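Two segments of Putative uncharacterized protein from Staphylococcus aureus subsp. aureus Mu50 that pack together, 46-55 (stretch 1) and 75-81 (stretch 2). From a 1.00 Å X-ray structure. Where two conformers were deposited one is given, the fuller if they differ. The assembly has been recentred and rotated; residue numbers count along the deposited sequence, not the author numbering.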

# COMPACT_ATOMS: atom_id res chain seq x y z
N ASN A 46 7.15 9.88 5.32
CA ASN A 46 5.95 10.55 5.79
C ASN A 46 4.87 9.50 5.97
O ASN A 46 4.22 9.07 5.00
N LYS A 47 4.69 9.03 7.20
CA LYS A 47 3.74 7.99 7.52
C LYS A 47 2.33 8.40 7.23
O LYS A 47 1.43 7.57 7.05
N ASN A 48 2.06 9.73 7.19
CA ASN A 48 0.74 10.20 6.83
C ASN A 48 0.28 9.77 5.45
O ASN A 48 -0.93 9.76 5.19
N TYR A 49 1.23 9.44 4.59
CA TYR A 49 0.95 8.98 3.22
C TYR A 49 0.60 7.51 3.13
O TYR A 49 0.36 7.02 2.05
N SER A 50 0.61 6.81 4.28
CA SER A 50 0.36 5.35 4.23
C SER A 50 -0.91 5.01 3.48
O SER A 50 -0.90 4.13 2.59
N GLU A 51 -2.02 5.63 3.85
CA GLU A 51 -3.28 5.33 3.17
C GLU A 51 -3.21 5.67 1.70
O GLU A 51 -3.67 4.88 0.86
N GLY A 52 -2.67 6.85 1.35
CA GLY A 52 -2.60 7.20 -0.04
C GLY A 52 -1.74 6.24 -0.86
O GLY A 52 -2.09 5.97 -2.03
N PHE A 53 -0.67 5.75 -0.30
CA PHE A 53 0.14 4.74 -0.99
C PHE A 53 -0.65 3.45 -1.19
O PHE A 53 -0.61 2.84 -2.27
N ILE A 54 -1.30 2.98 -0.12
CA ILE A 54 -2.14 1.78 -0.23
C ILE A 54 -3.19 1.97 -1.30
O ILE A 54 -3.46 1.05 -2.08
N ARG A 55 -3.83 3.12 -1.33
CA ARG A 55 -4.88 3.42 -2.30
C ARG A 55 -4.37 3.34 -3.73
O ARG A 55 -5.03 2.76 -4.61
N GLU A 75 -4.51 -1.54 11.31
CA GLU A 75 -3.14 -1.69 10.92
C GLU A 75 -2.55 -0.40 10.33
O GLU A 75 -1.34 -0.21 10.33
N ILE A 76 -3.41 0.40 9.72
CA ILE A 76 -2.99 1.46 8.83
C ILE A 76 -2.96 2.77 9.56
O ILE A 76 -3.99 3.19 10.11
N PRO A 77 -1.84 3.48 9.59
CA PRO A 77 -1.83 4.82 10.22
C PRO A 77 -2.68 5.76 9.38
O PRO A 77 -2.33 6.01 8.24
N SER A 78 -3.73 6.30 9.95
CA SER A 78 -4.49 7.33 9.28
C SER A 78 -3.68 8.63 9.24
O SER A 78 -2.79 8.89 10.02
N ASN A 79 -4.06 9.49 8.33
CA ASN A 79 -3.44 10.79 8.08
C ASN A 79 -3.67 11.69 9.27
O ASN A 79 -4.79 12.09 9.56
N GLN A 80 -2.59 12.04 9.98
CA GLN A 80 -2.64 12.83 11.21
C GLN A 80 -2.56 14.31 10.92
O GLN A 80 -1.79 15.07 11.54
N ALA A 81 -3.51 14.78 10.08
CA ALA A 81 -3.53 16.18 9.61
C ALA A 81 -4.29 17.04 10.57
O ALA A 81 -5.37 17.56 10.33

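The contact pairs a turn leading into a helix with an extended segment that has no regular structure, and it mixes one direct hydrogen bond and two water bridges with carbon contacts at Pro77 and Ile76. Asn46 does not reach the other segment. With chi1 t, it turns its side chain back on its own loop, where OD1 accepts a hydrogen bond from Asn48 N at 2.9 Å and helps hold the turn in shape.

Lys47 is exposed, yet its aliphatic part is put to use: CG lies 3.5 Å from CG of Pro77. Asn48 carries the one direct hydrogen bond between the stretches. Its CA-to-CB bond points sideways, but the m rotamer brings the amide closer, and OD1 accepts from Gln80 N at 3.0 Å with a nearly straight angle of 166°. A side chain thus takes up one backbone N-H of a segment that forms no regular strand. Asn48 CB also sits 3.4 Å from Asn79 OD1, while Tyr49 points away.

Ser50, chi1 m, points toward stretch 2 and does two jobs. OG donates to Lys47 O at 2.8 Å, closing the side chain back onto the turn before it, and rests 3.5 Å from Pro77 CG.

Two waters complete the polar edge around Glu51. Water 1 accepts from Glu51 N (2.8 Å) and donates to both Asn48 O (2.8 Å) and Pro77 O (2.7 Å), linking the Glu51 amide and Asn48 O to the facing backbone. Water 2 donates to Glu51 OE1 (2.5 Å) and accepts from Asn79 N (2.9 Å). The extended Glu51 side chain (t, t) also forms a salt bridge through OE2 to Arg55 NH1 at 3.0 Å.

One turn after Ser50, buried Ile54 points toward stretch 2, where it meets Ile76. Both adopt m, t rotamers, and Ile54 CD1 meets Ile76 CG1 at 3.8 Å, giving the contact its apolar end.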

# COMPACT_ATOMS: atom_id res chain seq x y z
CB ASN A 46 5.49 11.66 4.87
CG ASN A 46 4.40 12.48 5.49
OD1 ASN A 46 3.74 12.03 6.44
ND2 ASN A 46 4.21 13.71 5.01
CB LYS A 47 3.95 7.58 8.95
CG LYS A 47 3.17 6.34 9.40
CD LYS A 47 3.22 6.05 10.85
CE LYS A 47 4.33 6.00 11.67
NZ LYS A 47 3.80 5.79 13.07
CB ASN A 48 0.66 11.73 6.88
CG ASN A 48 0.67 12.23 8.30
OD1 ASN A 48 0.26 11.53 9.22
ND2 ASN A 48 1.04 13.47 8.40
CB TYR A 49 2.13 9.31 2.29
CG TYR A 49 2.49 10.75 2.14
CD1 TYR A 49 3.75 11.07 1.60
CD2 TYR A 49 1.66 11.77 2.51
CE1 TYR A 49 4.13 12.37 1.44
CE2 TYR A 49 2.07 13.11 2.34
CZ TYR A 49 3.29 13.40 1.80
OH TYR A 49 3.73 14.70 1.64
CB SER A 50 0.29 4.79 5.65
OG SER A 50 1.48 4.85 6.36
CB GLU A 51 -4.44 6.07 3.85
CG GLU A 51 -5.74 5.75 3.16
CD GLU A 51 -6.97 6.30 3.83
OE1 GLU A 51 -6.95 6.79 4.94
OE2 GLU A 51 -8.03 6.18 3.26
CB PHE A 53 1.43 4.46 -0.26
CG PHE A 53 2.45 5.53 -0.24
CD1 PHE A 53 3.45 5.54 0.71
CD2 PHE A 53 2.48 6.53 -1.16
CE1 PHE A 53 4.49 6.44 0.69
CE2 PHE A 53 3.54 7.45 -1.18
CZ PHE A 53 4.52 7.41 -0.24
CB ILE A 54 -2.76 1.45 1.14
CG1 ILE A 54 -1.70 0.90 2.11
CG2 ILE A 54 -3.91 0.46 1.02
CD1 ILE A 54 -2.14 0.90 3.55
CB ARG A 55 -5.46 4.80 -2.00
CG ARG A 55 -6.54 5.27 -2.89
CD ARG A 55 -7.10 6.63 -2.44
NE ARG A 55 -7.63 6.53 -1.06
CZ ARG A 55 -8.82 5.98 -0.78
NH1 ARG A 55 -9.18 5.88 0.46
NH2 ARG A 55 -9.61 5.55 -1.73
CB GLU A 75 -2.97 -2.75 9.82
CG GLU A 75 -3.55 -4.11 10.17
CD GLU A 75 -3.64 -5.00 8.94
OE1 GLU A 75 -2.81 -4.87 8.01
OE2 GLU A 75 -4.57 -5.83 8.87
CB ILE A 76 -3.94 1.56 7.62
CG1 ILE A 76 -3.94 0.26 6.81
CG2 ILE A 76 -3.57 2.76 6.75
CD1 ILE A 76 -5.08 0.16 5.83
CB PRO A 77 -0.36 5.21 10.25
CG PRO A 77 0.40 4.14 9.62
CD PRO A 77 -0.53 3.12 9.06
CB SER A 78 -5.87 7.55 9.94
OG SER A 78 -5.69 7.97 11.31
CB ASN A 79 -4.08 11.36 6.82
CG ASN A 79 -3.55 12.71 6.46
OD1 ASN A 79 -2.48 13.14 6.92
ND2 ASN A 79 -4.30 13.40 5.55
CB GLN A 80 -1.54 12.33 12.17
CG GLN A 80 -1.82 10.98 12.74
CD GLN A 80 -2.71 11.02 13.97
OE1 GLN A 80 -2.97 12.06 14.56
NE2 GLN A 80 -3.11 9.80 14.27
CB ALA A 81 -4.11 16.21 8.19
O HOH W 1 -2.42 7.47 5.97
O HOH W 2 -6.12 8.52 6.51